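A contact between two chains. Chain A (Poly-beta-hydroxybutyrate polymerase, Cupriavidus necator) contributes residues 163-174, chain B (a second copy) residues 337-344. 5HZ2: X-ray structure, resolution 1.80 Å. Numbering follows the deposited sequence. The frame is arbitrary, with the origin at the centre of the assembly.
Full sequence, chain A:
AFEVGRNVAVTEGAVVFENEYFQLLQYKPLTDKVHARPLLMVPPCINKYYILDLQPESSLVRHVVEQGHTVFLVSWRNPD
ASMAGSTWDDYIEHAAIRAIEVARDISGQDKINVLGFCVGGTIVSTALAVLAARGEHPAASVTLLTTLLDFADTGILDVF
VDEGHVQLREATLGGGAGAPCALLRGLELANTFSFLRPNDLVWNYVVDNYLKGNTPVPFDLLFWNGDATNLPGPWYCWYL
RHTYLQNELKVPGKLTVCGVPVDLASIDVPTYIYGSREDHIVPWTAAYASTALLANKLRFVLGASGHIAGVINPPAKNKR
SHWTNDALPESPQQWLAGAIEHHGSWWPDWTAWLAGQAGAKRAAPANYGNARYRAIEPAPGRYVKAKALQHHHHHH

Chain A, residues 163-174: EGHVQLREATLG
Chain B (337-344) AGAIEHHG

Two nearly linear backbone hydrogen bonds centre this contact, both made by Gln A167. Its N donates to Glu B341 O at 2.8 Å (171° at the hydrogen), and its O accepts from His B343 N at 3.0 Å (163°). One residue thus spans two positions of the strand 340-343, as parallel pairing requires: Gln A167 lies opposite His B342, with CA atoms about 4.5 Å apart. His B342 CA adds a C-H...O contact of 3.3 Å to Gln A167 O. Both backbones are extended (phi/psi -94/134 at Gln A167, -121/142 at His B342).

Water continues the link. His A165 O and Glu B341 O, 3.4 Å apart, are both acceptors and do not bond. Separately, a water donates to His A165 O (2.7 Å) and accepts from Glu B341 N (3.1 Å). Another lies 2.8 Å from Gly A164 O and 2.6 Å from Glu B341 OE1, placed to donate to either; the t,t side chain of Glu B341 extends OE1 to it. A third donates to Ala A171 O (2.9 Å) and accepts weakly from His B342 NE2 (3.0 Å). The His B342 imidazole (chi1 m, chi2 101°) combines this nitrogen with a carbon, CD2, 3.9 Å from Gln A167 CB.

Side-chain packing extends the contact. Buried Val A166 (t) places CG1 3.6 Å from CB of His B343 (chi1 t, chi2 80°), at the edge of that ring; its compact branched side chain suits an extended backbone. Leu A168 (-101/2) brings CD2 3.7 Å from His B343 CB. With chi1 m, Gln A167 sets CG 3.5 Å from Ile B340 CG2; chi2, also m, places the amide, and the end leads away. Ile B340 (m,t), pointing toward chain A, reaches CD1 to 4.0 Å from Ala A171 CB, a small methyl also pointing toward the contact. Leu A173 (m,t) has CD2 4.2 Å from Ile B340 CG1 and CD1 3.3 Å from Gly B338 O. Together the stretches bury 545 Å².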

# COMPACT_ATOMS: atom_id res chain seq x y z
N GLU A 163 6.48 -0.71 -18.69
CA GLU A 163 6.26 -0.84 -20.13
C GLU A 163 7.56 -1.04 -20.97
O GLU A 163 7.49 -1.41 -22.12
CB GLU A 163 5.36 0.26 -20.67
CG GLU A 163 3.95 0.24 -20.10
CD GLU A 163 3.10 -0.95 -20.54
OE1 GLU A 163 3.53 -1.76 -21.37
OE2 GLU A 163 1.99 -1.07 -20.04
N GLY A 164 8.73 -0.82 -20.39
CA GLY A 164 10.00 -1.08 -21.15
C GLY A 164 10.18 -2.53 -21.69
O GLY A 164 9.83 -3.51 -21.01
N HIS A 165 10.78 -2.65 -22.87
CA HIS A 165 11.24 -3.94 -23.39
C HIS A 165 12.37 -4.53 -22.61
O HIS A 165 13.18 -3.83 -21.95
CB HIS A 165 11.70 -3.82 -24.86
CG HIS A 165 10.60 -3.55 -25.80
ND1 HIS A 165 10.81 -3.19 -27.11
CD2 HIS A 165 9.25 -3.58 -25.62
CE1 HIS A 165 9.64 -3.03 -27.71
NE2 HIS A 165 8.69 -3.26 -26.83
N VAL A 166 12.46 -5.84 -22.70
CA VAL A 166 13.55 -6.56 -22.05
C VAL A 166 14.68 -6.49 -23.08
O VAL A 166 14.55 -6.98 -24.22
CB VAL A 166 13.22 -8.02 -21.75
CG1 VAL A 166 14.43 -8.72 -21.09
CG2 VAL A 166 12.00 -8.14 -20.88
N GLN A 167 15.79 -5.92 -22.66
CA GLN A 167 16.95 -5.77 -23.51
C GLN A 167 17.97 -6.89 -23.38
O GLN A 167 18.31 -7.31 -22.31
CB GLN A 167 17.65 -4.46 -23.20
CG GLN A 167 16.77 -3.22 -23.39
CD GLN A 167 16.24 -3.09 -24.78
OE1 GLN A 167 16.77 -3.65 -25.72
NE2 GLN A 167 15.18 -2.32 -24.93
N LEU A 168 18.43 -7.38 -24.52
CA LEU A 168 19.49 -8.38 -24.55
C LEU A 168 20.80 -7.67 -24.90
O LEU A 168 21.83 -8.29 -25.02
CB LEU A 168 19.22 -9.44 -25.60
CG LEU A 168 18.01 -10.35 -25.42
CD1 LEU A 168 17.58 -10.86 -26.77
CD2 LEU A 168 18.36 -11.51 -24.51
N ARG A 169 20.73 -6.36 -25.06
CA ARG A 169 21.83 -5.52 -25.47
C ARG A 169 21.94 -4.28 -24.63
O ARG A 169 21.03 -3.93 -23.88
CB ARG A 169 21.55 -5.05 -26.90
CG ARG A 169 20.19 -4.36 -27.01
CD ARG A 169 19.24 -5.13 -27.91
NE ARG A 169 18.24 -5.90 -27.19
CZ ARG A 169 17.38 -6.73 -27.77
NH1 ARG A 169 17.40 -6.88 -29.08
NH2 ARG A 169 16.50 -7.40 -27.05
N GLU A 170 23.07 -3.61 -24.74
CA GLU A 170 23.27 -2.37 -24.03
C GLU A 170 22.21 -1.45 -24.61
O GLU A 170 21.99 -1.44 -25.82
CB GLU A 170 24.66 -1.82 -24.34
CG GLU A 170 24.96 -0.46 -23.72
CD GLU A 170 25.10 0.63 -24.76
OE1 GLU A 170 25.51 0.32 -25.89
OE2 GLU A 170 24.80 1.79 -24.43
N ALA A 171 21.52 -0.71 -23.77
CA ALA A 171 20.50 0.18 -24.25
C ALA A 171 20.59 1.47 -23.46
O ALA A 171 21.11 1.49 -22.36
CB ALA A 171 19.12 -0.44 -24.12
N THR A 172 20.10 2.54 -24.05
CA THR A 172 20.16 3.82 -23.39
C THR A 172 18.84 4.53 -23.56
O THR A 172 18.09 4.25 -24.48
CB THR A 172 21.27 4.72 -23.98
OG1 THR A 172 21.29 5.97 -23.29
CG2 THR A 172 21.01 4.98 -25.43
N LEU A 173 18.56 5.44 -22.65
CA LEU A 173 17.29 6.23 -22.74
C LEU A 173 17.38 7.26 -23.89
O LEU A 173 18.45 7.45 -24.45
CB LEU A 173 16.96 6.94 -21.41
CG LEU A 173 16.61 6.10 -20.18
CD1 LEU A 173 16.33 7.03 -18.98
CD2 LEU A 173 15.44 5.18 -20.48
N GLY A 174 16.26 7.91 -24.23
CA GLY A 174 16.23 9.03 -25.21
C GLY A 174 17.01 10.28 -24.78
O GLY A 174 17.70 10.89 -25.60
N ALA B 337 11.51 4.34 -13.00
CA ALA B 337 10.93 4.96 -14.18
C ALA B 337 11.94 5.14 -15.30
O ALA B 337 11.62 4.98 -16.51
CB ALA B 337 10.30 6.33 -13.78
N GLY B 338 13.19 5.44 -14.93
CA GLY B 338 14.27 5.54 -15.90
C GLY B 338 15.12 4.29 -16.21
O GLY B 338 16.03 4.34 -17.04
N ALA B 339 14.82 3.18 -15.56
CA ALA B 339 15.67 2.01 -15.64
C ALA B 339 15.29 1.16 -16.84
O ALA B 339 14.13 1.09 -17.23
CB ALA B 339 15.52 1.20 -14.39
N ILE B 340 16.29 0.48 -17.37
CA ILE B 340 16.13 -0.46 -18.47
C ILE B 340 16.20 -1.88 -17.92
O ILE B 340 17.06 -2.18 -17.09
CB ILE B 340 17.23 -0.17 -19.51
CG1 ILE B 340 16.94 1.24 -20.09
CG2 ILE B 340 17.27 -1.23 -20.61
CD1 ILE B 340 17.94 1.76 -21.04
N GLU B 341 15.21 -2.67 -18.31
CA GLU B 341 15.13 -4.05 -17.98
C GLU B 341 16.02 -4.88 -18.96
O GLU B 341 15.95 -4.70 -20.18
CB GLU B 341 13.70 -4.58 -18.11
CG GLU B 341 13.57 -5.93 -17.44
CD GLU B 341 12.16 -6.45 -17.31
OE1 GLU B 341 11.20 -5.79 -17.79
OE2 GLU B 341 12.02 -7.53 -16.72
N HIS B 342 16.84 -5.75 -18.38
CA HIS B 342 17.76 -6.60 -19.11
C HIS B 342 17.45 -8.04 -18.83
O HIS B 342 17.11 -8.40 -17.73
CB HIS B 342 19.20 -6.34 -18.71
CG HIS B 342 19.67 -4.96 -19.00
ND1 HIS B 342 19.75 -3.98 -18.04
CD2 HIS B 342 20.08 -4.39 -20.15
CE1 HIS B 342 20.19 -2.87 -18.59
NE2 HIS B 342 20.39 -3.08 -19.87
N HIS B 343 17.58 -8.87 -19.84
CA HIS B 343 17.30 -10.27 -19.66
C HIS B 343 18.31 -10.99 -18.77
O HIS B 343 19.48 -10.70 -18.77
CB HIS B 343 17.22 -10.97 -21.01
CG HIS B 343 16.87 -12.42 -20.90
ND1 HIS B 343 15.58 -12.85 -20.72
CD2 HIS B 343 17.64 -13.52 -20.92
CE1 HIS B 343 15.57 -14.17 -20.63
NE2 HIS B 343 16.81 -14.60 -20.75
N GLY B 344 17.81 -11.94 -18.02
CA GLY B 344 18.64 -12.78 -17.20
C GLY B 344 19.24 -12.26 -15.94
O GLY B 344 18.85 -11.24 -15.43
O HOH W 1 10.13 -3.44 -18.21
O HOH W 2 13.35 -1.58 -20.54
O HOH W 3 21.08 -0.16 -19.97